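Tannase (Lactobacillus plantarum, PDB 3WA7) catalyses the hydrolysis of ester bonds in tannins, releasing gallic acid, as an esterase of the alpha/beta-hydrolase fold. Local coordinates at residues S58-Q63 with W463-C468; L351-P356 with S379-Q384; L272-S277 with L430-E435; Q33-P38 with L188-A193; S302-A307 with L445-P450. All coordinates share one frame; numbering follows the deposited sequence. Where two conformers were deposited one is given.

Contact 1 of 5, residues S58-Q63 with W463-C468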
# COMPACT_ATOMS: atom_id res chain seq x y z
N SER A 58 -18.86 -18.75 18.26
CA SER A 58 -17.56 -18.10 18.16
C SER A 58 -16.56 -18.82 17.27
O SER A 58 -16.72 -20.00 16.95
CB SER A 58 -16.96 -17.95 19.56
OG SER A 58 -16.73 -19.22 20.15
N VAL A 59 -15.53 -18.08 16.88
CA VAL A 59 -14.45 -18.60 16.06
C VAL A 59 -13.16 -17.96 16.55
O VAL A 59 -13.04 -16.73 16.57
CB VAL A 59 -14.62 -18.23 14.57
CG1 VAL A 59 -13.46 -18.82 13.76
CG2 VAL A 59 -15.95 -18.73 14.04
N ASN A 60 -12.19 -18.79 16.94
CA ASN A 60 -10.91 -18.28 17.41
C ASN A 60 -11.07 -17.22 18.51
O ASN A 60 -10.31 -16.26 18.58
CB ASN A 60 -10.14 -17.71 16.21
CG ASN A 60 -8.72 -17.30 16.55
OD1 ASN A 60 -7.98 -18.06 17.18
ND2 ASN A 60 -8.32 -16.11 16.11
N GLY A 61 -12.07 -17.41 19.36
CA GLY A 61 -12.31 -16.48 20.45
C GLY A 61 -13.13 -15.25 20.10
O GLY A 61 -13.44 -14.44 20.97
N TYR A 62 -13.49 -15.11 18.83
CA TYR A 62 -14.29 -13.97 18.39
C TYR A 62 -15.76 -14.34 18.22
O TYR A 62 -16.09 -15.49 17.98
CB TYR A 62 -13.78 -13.42 17.06
CG TYR A 62 -12.37 -12.89 17.06
CD1 TYR A 62 -11.35 -13.56 16.38
CD2 TYR A 62 -12.06 -11.68 17.69
CE1 TYR A 62 -10.06 -13.04 16.32
CE2 TYR A 62 -10.78 -11.15 17.63
CZ TYR A 62 -9.78 -11.83 16.95
OH TYR A 62 -8.51 -11.30 16.87
N GLN A 63 -16.62 -13.33 18.32
CA GLN A 63 -18.05 -13.51 18.14
C GLN A 63 -18.52 -12.44 17.17
O GLN A 63 -17.74 -11.57 16.78
CB GLN A 63 -18.80 -13.37 19.47
CG GLN A 63 -18.58 -14.54 20.42
CD GLN A 63 -19.46 -14.45 21.65
OE1 GLN A 63 -19.36 -13.51 22.44
NE2 GLN A 63 -20.34 -15.43 21.81
N TRP A 463 -0.58 -10.80 14.62
CA TRP A 463 -0.52 -9.38 14.99
C TRP A 463 -1.93 -8.87 15.23
O TRP A 463 -2.19 -8.19 16.22
CB TRP A 463 0.15 -8.58 13.86
CG TRP A 463 0.15 -7.08 14.06
CD1 TRP A 463 0.90 -6.36 14.95
CD2 TRP A 463 -0.63 -6.13 13.33
NE1 TRP A 463 0.64 -5.02 14.81
CE2 TRP A 463 -0.30 -4.84 13.83
CE3 TRP A 463 -1.58 -6.22 12.30
CZ2 TRP A 463 -0.88 -3.67 13.33
CZ3 TRP A 463 -2.16 -5.05 11.81
CH2 TRP A 463 -1.80 -3.79 12.32
N ILE A 464 -2.85 -9.19 14.33
CA ILE A 464 -4.23 -8.75 14.48
C ILE A 464 -4.85 -9.28 15.78
O ILE A 464 -5.44 -8.53 16.55
CB ILE A 464 -5.10 -9.20 13.28
CG1 ILE A 464 -4.67 -8.43 12.02
CG2 ILE A 464 -6.58 -8.96 13.58
CD1 ILE A 464 -5.45 -8.79 10.77
N ASP A 465 -4.70 -10.58 16.03
CA ASP A 465 -5.25 -11.18 17.24
C ASP A 465 -4.62 -10.56 18.49
O ASP A 465 -5.28 -10.42 19.52
CB ASP A 465 -5.04 -12.69 17.25
CG ASP A 465 -5.86 -13.40 16.18
OD1 ASP A 465 -6.77 -12.75 15.60
OD2 ASP A 465 -5.61 -14.59 15.93
N GLY A 466 -3.34 -10.20 18.39
CA GLY A 466 -2.67 -9.59 19.53
C GLY A 466 -3.31 -8.26 19.88
O GLY A 466 -3.48 -7.93 21.05
N LEU A 467 -3.66 -7.49 18.85
CA LEU A 467 -4.29 -6.18 19.04
C LEU A 467 -5.72 -6.28 19.56
O LEU A 467 -6.14 -5.49 20.41
CB LEU A 467 -4.33 -5.41 17.72
CG LEU A 467 -3.03 -4.95 17.04
CD1 LEU A 467 -3.37 -4.34 15.69
CD2 LEU A 467 -2.33 -3.93 17.91
N CYS A 468 -6.47 -7.25 19.05
CA CYS A 468 -7.86 -7.41 19.42
C CYS A 468 -8.16 -8.28 20.63
O CYS A 468 -9.09 -8.00 21.38
CB CYS A 468 -8.64 -7.93 18.21
SG CYS A 468 -8.52 -6.85 16.75
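Asn60 and Tyr62, part of a type I' turn from Val59 to Tyr62, share the carboxylate of Asp465. The Tyr62 hydroxyl gives its proton to Asp465 OD1 over 2.6 Å. Asn60 comes tip to tip with the acid and donates from ND2 to Asp465 OD2 at 3.1 Å. Both donors come from out of the carboxylate plane, Asn60 ND2 by 48° and Tyr62 OH by 38°. The Asn60 side chain leaves its backbone toward the helix, and chi1 (-173°) sets CG anti to the backbone N. Each carboxylate oxygen has a further partner: Tyr106 OH bonds to OD1, and Arg104 NE forms a salt bridge with OD2. Four groups thus grip the acid, which would favour its charged form. An alanine in place of Asp465 would probably leave Asn60 and Tyr62 without their common acceptor and the charge of Arg104 without its mate. At the edge of the Tyr62 ring lies Cys468 CB, 3.9 Å from Tyr62 CE2, a slim neighbour. Asparagine and glycine tolerate the positive phi of the turn's two central positions. The loop between strands 44-50 and 69-72 is tied to helix 457-468, whose Trp463 and Leu467 pack on strands 199-203 and 410-414 of the central sheet.

Contact 2 of 5, residues L351-P356 with S379-Q384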
# COMPACT_ATOMS: atom_id res chain seq x y z
N LEU A 351 9.33 12.44 -17.26
CA LEU A 351 9.32 13.71 -17.97
C LEU A 351 8.28 13.75 -19.08
O LEU A 351 7.80 14.83 -19.44
CB LEU A 351 10.70 14.03 -18.53
CG LEU A 351 11.84 14.04 -17.50
CD1 LEU A 351 13.12 14.53 -18.18
CD2 LEU A 351 11.48 14.93 -16.32
N ASP A 352 7.94 12.59 -19.63
CA ASP A 352 6.96 12.52 -20.70
C ASP A 352 5.56 12.13 -20.23
O ASP A 352 4.69 11.84 -21.05
CB ASP A 352 7.42 11.56 -21.81
CG ASP A 352 7.67 10.15 -21.29
OD1 ASP A 352 7.30 9.85 -20.14
OD2 ASP A 352 8.24 9.34 -22.06
N LEU A 353 5.36 12.12 -18.91
CA LEU A 353 4.06 11.80 -18.31
C LEU A 353 3.54 10.38 -18.55
O LEU A 353 2.33 10.15 -18.48
CB LEU A 353 3.00 12.79 -18.80
CG LEU A 353 3.13 14.27 -18.47
CD1 LEU A 353 2.04 15.05 -19.18
CD2 LEU A 353 3.04 14.48 -16.97
N THR A 354 4.44 9.43 -18.79
CA THR A 354 4.04 8.06 -19.08
C THR A 354 3.94 7.06 -17.93
O THR A 354 3.60 5.90 -18.16
CB THR A 354 4.97 7.44 -20.15
OG1 THR A 354 6.33 7.53 -19.70
CG2 THR A 354 4.83 8.18 -21.47
N SER A 355 4.22 7.48 -16.70
CA SER A 355 4.16 6.53 -15.58
C SER A 355 2.75 6.38 -15.01
O SER A 355 1.86 7.17 -15.31
CB SER A 355 5.09 6.98 -14.45
OG SER A 355 4.41 7.84 -13.55
N PRO A 356 2.53 5.34 -14.19
CA PRO A 356 1.21 5.13 -13.59
C PRO A 356 0.87 6.31 -12.69
O PRO A 356 -0.28 6.76 -12.64
CB PRO A 356 1.38 3.84 -12.80
CG PRO A 356 2.40 3.09 -13.61
CD PRO A 356 3.41 4.18 -13.94
N SER A 379 9.95 18.92 -18.16
CA SER A 379 8.98 18.16 -18.93
C SER A 379 9.31 18.14 -20.42
O SER A 379 9.64 19.17 -21.01
CB SER A 379 7.58 18.73 -18.73
OG SER A 379 6.61 17.94 -19.39
N THR A 380 9.23 16.96 -21.03
CA THR A 380 9.53 16.81 -22.45
C THR A 380 8.25 16.90 -23.28
O THR A 380 8.29 16.73 -24.50
CB THR A 380 10.22 15.47 -22.73
OG1 THR A 380 9.40 14.39 -22.26
CG2 THR A 380 11.58 15.42 -22.04
N VAL A 381 7.13 17.17 -22.62
CA VAL A 381 5.84 17.30 -23.29
C VAL A 381 5.04 18.41 -22.62
O VAL A 381 5.35 18.81 -21.50
CB VAL A 381 5.01 15.99 -23.20
CG1 VAL A 381 5.79 14.84 -23.83
CG2 VAL A 381 4.68 15.68 -21.74
N THR A 382 4.02 18.92 -23.31
CA THR A 382 3.19 19.97 -22.74
C THR A 382 2.55 19.36 -21.49
O THR A 382 1.96 18.28 -21.57
CB THR A 382 2.08 20.40 -23.71
OG1 THR A 382 2.67 20.91 -24.92
CG2 THR A 382 1.22 21.49 -23.09
N ALA A 383 2.68 20.02 -20.35
CA ALA A 383 2.13 19.47 -19.12
C ALA A 383 1.80 20.46 -18.02
O ALA A 383 2.30 21.59 -18.01
CB ALA A 383 3.09 18.42 -18.58
N GLN A 384 0.97 20.01 -17.09
CA GLN A 384 0.56 20.80 -15.94
C GLN A 384 1.10 20.13 -14.69
O GLN A 384 1.35 18.92 -14.69
CB GLN A 384 -0.97 20.85 -15.82
CG GLN A 384 -1.71 21.50 -16.97
CD GLN A 384 -3.21 21.45 -16.77
OE1 GLN A 384 -3.73 21.95 -15.77
NE2 GLN A 384 -3.91 20.82 -17.71
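Leu353 rests its CD1 methyl against Val381 and Ala383, and this is the tight part of the contact. Leu353 CD1 is 3.6 Å from Ala383 CB and 3.7 Å from Val381 CG2; the branched valine and the short alanine together make a seat for the leucine tip. Close by, the backbones are joined by one firm hydrogen bond, Thr380 N to Leu351 O, at 3.0 Å and 160° at the hydrogen. The solvent side is looser. Thr380 OG1 stands 3.3 Å from the same Leu351 O, a weak bond whose proton is not settled, and 3.5 Å from Asp352 CB. The Asp352 carboxylate turns back on its own segment: with CG in the crowded position between backbone N and carbonyl carbon (chi1 58°), OD1 accepts from Thr354 N at 3.2 Å, which makes an Asx turn, and also from the Thr354 hydroxyl, OG1, at 2.6 Å. An alanine at Asp352 would probably leave both Thr354 donors without this acceptor and let the turn relax. Ser355 follows as the N-cap of helix 356-360, while Ser379 comes just after helix 373-377, and His370, in the loop between these helices, touches Leu353 and Ala383 and bonds to Ser379 OG.

Contact 3 of 5, residues L272-S277 with L430-E435; sequences LQLTAS and LAIMLE
Leu272 and Leu274 both meet the end of Met433 on helix 425-436. Its terminal methyl, CE, is 4.2 Å from Leu272 CD2 and 4.1 Å from Leu274 CD2, so a single methyl touches one branch of each leucine. The two leucine side chains each cross that of Met433 at about a right angle. The bend at chi3 (-46°) sets CE to one side of the otherwise extended chain; a long, flexible, unbranched side chain is well suited to reaching across in this way. The residue is present as selenomethionine, introduced for labelling. One position back on the helix, Ile432 presents CG2 to Leu274 CB at 4.0 Å and to the carbonyl oxygen of Thr275, where Ile432 CG2 and Thr275 O are 3.9 Å apart. All of these are van der Waals contacts at comfortable distances, without a polar link between the side chains that touch.

The next shell supplies the polar anchors. Thr275 N bonds to Asn436 OD1, at the last residue of helix 425-436, and the backbone of Leu274 pairs with Leu282, whose side chain also touches Ile432. Met433 also touches Leu400 and Thr401 of helix 398-401. Gln273, with positive phi, ends helix 252-271 and turns the chain so that Leu274 can follow Leu272 onto the same methyl.

Helix 425-436 links the parallel neighbours 410-414 and 440-444, a beta-alpha-beta crossover of the alpha/beta-hydrolase fold. Segment 272-277 belongs to the long insertion between strands 199-203 and 410-414, where this fold commonly carries a lid domain.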
# COMPACT_ATOMS: atom_id res chain seq x y z
N LEU A 272 13.10 16.30 7.45
CA LEU A 272 12.01 15.52 8.04
C LEU A 272 12.20 15.44 9.55
O LEU A 272 11.25 15.22 10.30
CB LEU A 272 11.98 14.10 7.48
CG LEU A 272 11.46 13.90 6.05
CD1 LEU A 272 11.56 12.42 5.68
CD2 LEU A 272 10.02 14.38 5.94
N GLN A 273 13.44 15.61 9.99
CA GLN A 273 13.76 15.55 11.41
C GLN A 273 13.38 14.20 12.02
O GLN A 273 12.82 14.16 13.11
CB GLN A 273 13.06 16.68 12.17
CG GLN A 273 13.45 18.08 11.72
CD GLN A 273 14.95 18.29 11.74
OE1 GLN A 273 15.61 18.02 12.74
NE2 GLN A 273 15.50 18.79 10.63
N LEU A 274 13.66 13.12 11.30
CA LEU A 274 13.37 11.79 11.82
C LEU A 274 14.32 11.64 13.00
O LEU A 274 15.45 12.11 12.93
CB LEU A 274 13.67 10.71 10.78
CG LEU A 274 12.88 10.75 9.47
CD1 LEU A 274 13.32 9.60 8.58
CD2 LEU A 274 11.39 10.66 9.76
N THR A 275 13.88 10.99 14.06
CA THR A 275 14.74 10.85 15.23
C THR A 275 14.91 9.44 15.74
O THR A 275 14.08 8.55 15.48
CB THR A 275 14.20 11.70 16.40
OG1 THR A 275 12.92 11.22 16.79
CG2 THR A 275 14.07 13.16 15.99
N ALA A 276 16.00 9.23 16.47
CA ALA A 276 16.28 7.93 17.06
C ALA A 276 15.47 7.92 18.35
O ALA A 276 14.95 8.95 18.77
CB ALA A 276 17.77 7.82 17.37
N SER A 277 15.35 6.75 18.98
CA SER A 277 14.58 6.64 20.21
C SER A 277 15.03 7.64 21.27
O SER A 277 14.27 7.96 22.19
CB SER A 277 14.69 5.22 20.77
OG SER A 277 16.03 4.92 21.12
N LEU A 430 8.32 6.06 6.68
CA LEU A 430 6.98 5.91 7.25
C LEU A 430 7.05 5.24 8.62
O LEU A 430 6.45 5.71 9.59
CB LEU A 430 6.10 5.08 6.31
CG LEU A 430 4.71 4.68 6.82
CD1 LEU A 430 3.90 5.92 7.20
CD2 LEU A 430 3.99 3.88 5.75
N ALA A 431 7.80 4.15 8.70
CA ALA A 431 7.94 3.42 9.96
C ALA A 431 8.53 4.28 11.08
O ALA A 431 8.03 4.26 12.21
CB ALA A 431 8.80 2.18 9.75
N ILE A 432 9.58 5.03 10.78
CA ILE A 432 10.20 5.86 11.80
C ILE A 432 9.32 7.04 12.19
O ILE A 432 9.22 7.37 13.37
CB ILE A 432 11.58 6.36 11.35
CG1 ILE A 432 12.52 5.17 11.17
CG2 ILE A 432 12.15 7.35 12.37
CD1 ILE A 432 13.91 5.53 10.66
N MSE A 433 8.67 7.66 11.21
CA MSE A 433 7.80 8.79 11.53
C MSE A 433 6.66 8.33 12.42
O MSE A 433 6.26 9.05 13.33
CB MSE A 433 7.25 9.43 10.25
CG MSE A 433 6.56 10.75 10.52
SE MSE A 433 6.12 11.72 8.91
CE MSE A 433 7.81 11.51 8.03
N LEU A 434 6.14 7.13 12.18
CA LEU A 434 5.06 6.60 13.00
C LEU A 434 5.54 6.42 14.44
O LEU A 434 4.86 6.82 15.38
CB LEU A 434 4.57 5.26 12.44
CG LEU A 434 3.70 5.36 11.18
CD1 LEU A 434 3.56 3.98 10.53
CD2 LEU A 434 2.33 5.92 11.56
N GLU A 435 6.72 5.83 14.59
CA GLU A 435 7.29 5.60 15.91
C GLU A 435 7.55 6.93 16.61
O GLU A 435 7.25 7.08 17.80
CB GLU A 435 8.61 4.82 15.79
CG GLU A 435 9.20 4.37 17.12
CD GLU A 435 9.84 5.50 17.92
OE1 GLU A 435 10.08 5.31 19.13
OE2 GLU A 435 10.11 6.57 17.34

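Contact 4 of 5, residues Q33-P38 with L188-A193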
# COMPACT_ATOMS: atom_id res chain seq x y z
N GLN A 33 -24.09 -1.53 -3.36
CA GLN A 33 -23.74 -0.16 -3.70
C GLN A 33 -23.49 0.54 -2.36
O GLN A 33 -24.38 0.56 -1.51
CB GLN A 33 -24.91 0.49 -4.44
CG GLN A 33 -24.71 1.93 -4.87
CD GLN A 33 -25.90 2.45 -5.64
OE1 GLN A 33 -26.29 1.88 -6.66
NE2 GLN A 33 -26.48 3.55 -5.17
N TYR A 34 -22.30 1.10 -2.16
CA TYR A 34 -22.01 1.74 -0.88
C TYR A 34 -22.14 3.26 -0.82
O TYR A 34 -21.87 3.86 0.22
CB TYR A 34 -20.65 1.27 -0.34
CG TYR A 34 -19.46 1.52 -1.25
CD1 TYR A 34 -18.90 2.79 -1.35
CD2 TYR A 34 -18.89 0.48 -1.97
CE1 TYR A 34 -17.79 3.02 -2.16
CE2 TYR A 34 -17.78 0.70 -2.79
CZ TYR A 34 -17.23 1.97 -2.88
OH TYR A 34 -16.13 2.19 -3.68
N VAL A 35 -22.55 3.87 -1.93
CA VAL A 35 -22.80 5.31 -1.97
C VAL A 35 -24.13 5.50 -2.70
O VAL A 35 -24.52 4.65 -3.51
CB VAL A 35 -21.70 6.11 -2.73
CG1 VAL A 35 -20.38 6.03 -1.97
CG2 VAL A 35 -21.54 5.60 -4.15
N GLN A 36 -24.83 6.59 -2.41
CA GLN A 36 -26.12 6.86 -3.03
C GLN A 36 -26.02 7.27 -4.49
O GLN A 36 -26.90 6.97 -5.30
CB GLN A 36 -26.87 7.95 -2.26
CG GLN A 36 -27.23 7.58 -0.84
CD GLN A 36 -28.03 8.67 -0.16
OE1 GLN A 36 -29.11 9.04 -0.61
NE2 GLN A 36 -27.50 9.18 0.95
N HIS A 37 -24.94 7.97 -4.84
CA HIS A 37 -24.77 8.44 -6.21
C HIS A 37 -23.44 7.99 -6.82
O HIS A 37 -22.54 8.81 -7.03
CB HIS A 37 -24.88 9.96 -6.25
CG HIS A 37 -26.05 10.50 -5.49
ND1 HIS A 37 -25.92 11.24 -4.34
CD2 HIS A 37 -27.39 10.36 -5.69
CE1 HIS A 37 -27.11 11.54 -3.86
NE2 HIS A 37 -28.02 11.01 -4.66
N PRO A 38 -23.30 6.69 -7.11
CA PRO A 38 -22.07 6.16 -7.70
C PRO A 38 -21.87 6.65 -9.13
O PRO A 38 -22.84 6.92 -9.84
CB PRO A 38 -22.29 4.65 -7.64
CG PRO A 38 -23.77 4.52 -7.82
CD PRO A 38 -24.30 5.62 -6.91
N LEU A 188 -20.95 12.09 -3.65
CA LEU A 188 -21.26 10.69 -3.89
C LEU A 188 -22.44 10.21 -3.06
O LEU A 188 -23.04 9.18 -3.36
CB LEU A 188 -20.06 9.80 -3.56
CG LEU A 188 -18.83 9.85 -4.45
CD1 LEU A 188 -17.74 8.98 -3.84
CD2 LEU A 188 -19.19 9.37 -5.85
N GLY A 189 -22.76 10.95 -2.00
CA GLY A 189 -23.85 10.54 -1.14
C GLY A 189 -23.40 9.39 -0.26
O GLY A 189 -24.12 8.41 -0.09
N ALA A 190 -22.18 9.49 0.27
CA ALA A 190 -21.66 8.44 1.14
C ALA A 190 -22.44 8.44 2.45
O ALA A 190 -23.08 9.44 2.79
CB ALA A 190 -20.17 8.67 1.41
N ALA A 191 -22.38 7.34 3.18
CA ALA A 191 -23.11 7.22 4.44
C ALA A 191 -22.64 8.25 5.46
O ALA A 191 -21.46 8.61 5.49
CB ALA A 191 -22.95 5.80 5.00
N PRO A 192 -23.57 8.74 6.30
CA PRO A 192 -23.26 9.73 7.33
C PRO A 192 -22.60 9.08 8.55
O PRO A 192 -23.23 8.91 9.60
CB PRO A 192 -24.63 10.30 7.66
CG PRO A 192 -25.51 9.10 7.54
CD PRO A 192 -25.01 8.45 6.26
N ALA A 193 -21.34 8.71 8.39
CA ALA A 193 -20.58 8.08 9.46
C ALA A 193 -19.12 8.49 9.33
O ALA A 193 -18.74 9.16 8.37
CB ALA A 193 -20.71 6.56 9.37
O HOH W 1 -20.72 5.36 2.16
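Leu188 meets Val35 and His37 where helix 182-188 ends in a Schellman motif, with Gly189 as its C-prime residue. Leu188 O, at this helix end, accepts from His37 N at 2.7 Å, with 155° at the hydrogen. The leucine side chain serves two partners: its CB lies 4.1 Å from Val35 CG1, and its CD2 approaches the carbonyl oxygen of His37 at 3.6 Å. Beyond, Leu188 and Val35 share helix 131-145 as a neighbour, through Val134 and Ala138 respectively, a setting that suits branched aliphatic residues.

Gly189 follows with positive phi, which glycine adopts easily. A side chain here would also run into Gln36 CB and His37 ND1, so the bare alpha carbon lets the two loops close up. Gly189 O takes the N-H of Gln36 at 3.0 Å and 165°, and Gln36 CG lies beside the same oxygen, 3.3 Å away. Ala190 adds a light apolar touch of its CB on Val35 CG1.

From Ala191 the backbones diverge. Here a water bridges them: it accepts from Ala191 N at 2.8 Å and donates to Tyr34 O at 2.7 Å. Pro192, which has no N-H to satisfy, forms the centre of an inverse gamma turn that carries the chain on toward strand 199-203. The turn is closed by a weak hydrogen bond from Ala193 N to Ala191 O, 2.9 Å long.

Contact 5 of 5, residues S302-A307 with L445-P450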
# COMPACT_ATOMS: atom_id res chain seq x y z
N SER A 302 19.81 -7.05 9.21
CA SER A 302 18.85 -7.73 10.06
C SER A 302 17.99 -8.69 9.24
O SER A 302 17.65 -9.79 9.69
CB SER A 302 17.97 -6.71 10.78
OG SER A 302 17.03 -7.36 11.62
N SER A 303 17.63 -8.26 8.03
CA SER A 303 16.82 -9.08 7.13
C SER A 303 17.56 -10.37 6.78
O SER A 303 16.99 -11.46 6.82
CB SER A 303 16.51 -8.31 5.84
OG SER A 303 15.81 -9.14 4.92
N ALA A 304 18.84 -10.22 6.43
CA ALA A 304 19.68 -11.36 6.08
C ALA A 304 19.86 -12.28 7.29
O ALA A 304 19.83 -13.50 7.17
CB ALA A 304 21.04 -10.88 5.60
N GLN A 305 20.07 -11.68 8.46
CA GLN A 305 20.27 -12.45 9.68
C GLN A 305 19.05 -13.32 9.97
O GLN A 305 19.18 -14.51 10.26
CB GLN A 305 20.51 -11.53 10.87
CG GLN A 305 20.84 -12.26 12.17
CD GLN A 305 22.19 -12.93 12.12
OE1 GLN A 305 23.22 -12.26 12.01
NE2 GLN A 305 22.20 -14.26 12.18
N THR A 306 17.87 -12.72 9.89
CA THR A 306 16.62 -13.43 10.15
C THR A 306 16.45 -14.63 9.23
O THR A 306 16.03 -15.70 9.68
CB THR A 306 15.42 -12.48 10.00
OG1 THR A 306 15.50 -11.47 11.01
CG2 THR A 306 14.11 -13.24 10.14
N ALA A 307 16.76 -14.45 7.95
CA ALA A 307 16.63 -15.53 6.98
C ALA A 307 17.67 -16.61 7.24
O ALA A 307 17.36 -17.80 7.22
CB ALA A 307 16.78 -14.98 5.57
N LEU A 445 11.59 -5.85 6.76
CA LEU A 445 12.02 -5.91 5.37
C LEU A 445 12.39 -7.37 5.12
O LEU A 445 13.57 -7.72 5.08
CB LEU A 445 13.27 -5.04 5.16
CG LEU A 445 13.73 -4.75 3.74
CD1 LEU A 445 12.89 -3.62 3.15
CD2 LEU A 445 15.20 -4.34 3.76
N PRO A 446 11.38 -8.25 4.95
CA PRO A 446 11.56 -9.69 4.70
C PRO A 446 12.58 -10.04 3.62
O PRO A 446 12.48 -9.59 2.48
CB PRO A 446 10.15 -10.15 4.34
CG PRO A 446 9.29 -9.23 5.13
CD PRO A 446 9.95 -7.89 4.92
N TRP A 447 13.54 -10.89 3.99
CA TRP A 447 14.60 -11.32 3.08
C TRP A 447 14.14 -11.93 1.76
O TRP A 447 13.27 -12.80 1.72
CB TRP A 447 15.53 -12.31 3.78
CG TRP A 447 16.64 -12.80 2.90
CD1 TRP A 447 16.72 -14.02 2.27
CD2 TRP A 447 17.80 -12.06 2.50
NE1 TRP A 447 17.87 -14.07 1.51
CE2 TRP A 447 18.54 -12.89 1.63
CE3 TRP A 447 18.27 -10.78 2.79
CZ2 TRP A 447 19.75 -12.47 1.05
CZ3 TRP A 447 19.47 -10.36 2.21
CH2 TRP A 447 20.19 -11.20 1.35
N ASP A 448 14.76 -11.47 0.68
CA ASP A 448 14.52 -11.95 -0.67
C ASP A 448 13.06 -12.03 -1.10
O ASP A 448 12.69 -12.87 -1.92
CB ASP A 448 15.19 -13.32 -0.84
CG ASP A 448 15.38 -13.71 -2.29
OD1 ASP A 448 15.53 -12.80 -3.14
OD2 ASP A 448 15.39 -14.92 -2.59
N ILE A 449 12.23 -11.15 -0.55
CA ILE A 449 10.82 -11.10 -0.91
C ILE A 449 10.68 -10.03 -1.98
O ILE A 449 11.12 -8.90 -1.80
CB ILE A 449 9.94 -10.75 0.30
CG1 ILE A 449 9.89 -11.93 1.27
CG2 ILE A 449 8.52 -10.41 -0.16
CD1 ILE A 449 9.27 -13.18 0.66
N PRO A 450 10.09 -10.39 -3.13
CA PRO A 450 9.90 -9.45 -4.23
C PRO A 450 8.73 -8.51 -3.97
O PRO A 450 8.17 -8.49 -2.87
CB PRO A 450 9.63 -10.37 -5.41
CG PRO A 450 8.80 -11.44 -4.78
CD PRO A 450 9.56 -11.72 -3.48
O HOH W 2 14.18 -11.53 6.78
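The loop after strand 440-444, the strand at one border of the central sheet, makes a type II turn from Pro446 to Ile449 and leans with Trp447 on helix 291-309. Pro446, with no N-H, begins this turn, and Asp448 accepts the positive phi of its third place. The indole meets two alanines one helical turn apart: Ala307 CB is 3.4 Å from Trp447 CD1, and Ala304 CB is 3.8 Å from Trp447 CZ3. Such small residues allow the large ring to come close to the helix backbone. Phe320 meets the same ring at about 75° between planes.

Ser303 supplies the polar link. With OG anti to its backbone N (chi1 175°), it donates to Leu445 O over 2.7 Å, nearly along the C=O axis, and the hydroxyl sits at the edge of the Trp447 ring, in its plane. Although Trp447 N is 3.0 Å from Ser303 OG, the angle is too poor for a hydrogen bond. That N-H goes instead to a water at 2.9 Å from Trp447 N, and the water donates to Ser303 O at 2.8 Å.

Both the hydroxyl and the carbonyl of Ser303 are therefore engaged with the loop, one directly and one through water. The buried serine spends its single hydroxyl proton on Leu445 O, while the water satisfies both Trp447 N and Ser303 O, which pins the loop to the helix at two backbone points.

Contacts 3 and 5 are close companions, with centres 21 Å apart and nearest atoms about 9 Å apart; their segments alternate along the chain, and both join the 200-residue insertion after strand 199-203 to the sheet's final crossover and the loop beyond it. Contact 5 also borders the probable active site: Leu445 lies near, without touching, a Ser163-His451-Asp419 arrangement consistent with a catalytic triad. Contact 2, within the same insertion, stands on the other side of the chain's centre from contact 1, with 48 Å between their centres. Contact 4 is likewise across the centre from contact 5, 42 Å away between centres. Contacts 1 and 4 alternate in sequence, yet their nearest atoms are about 20 Å apart.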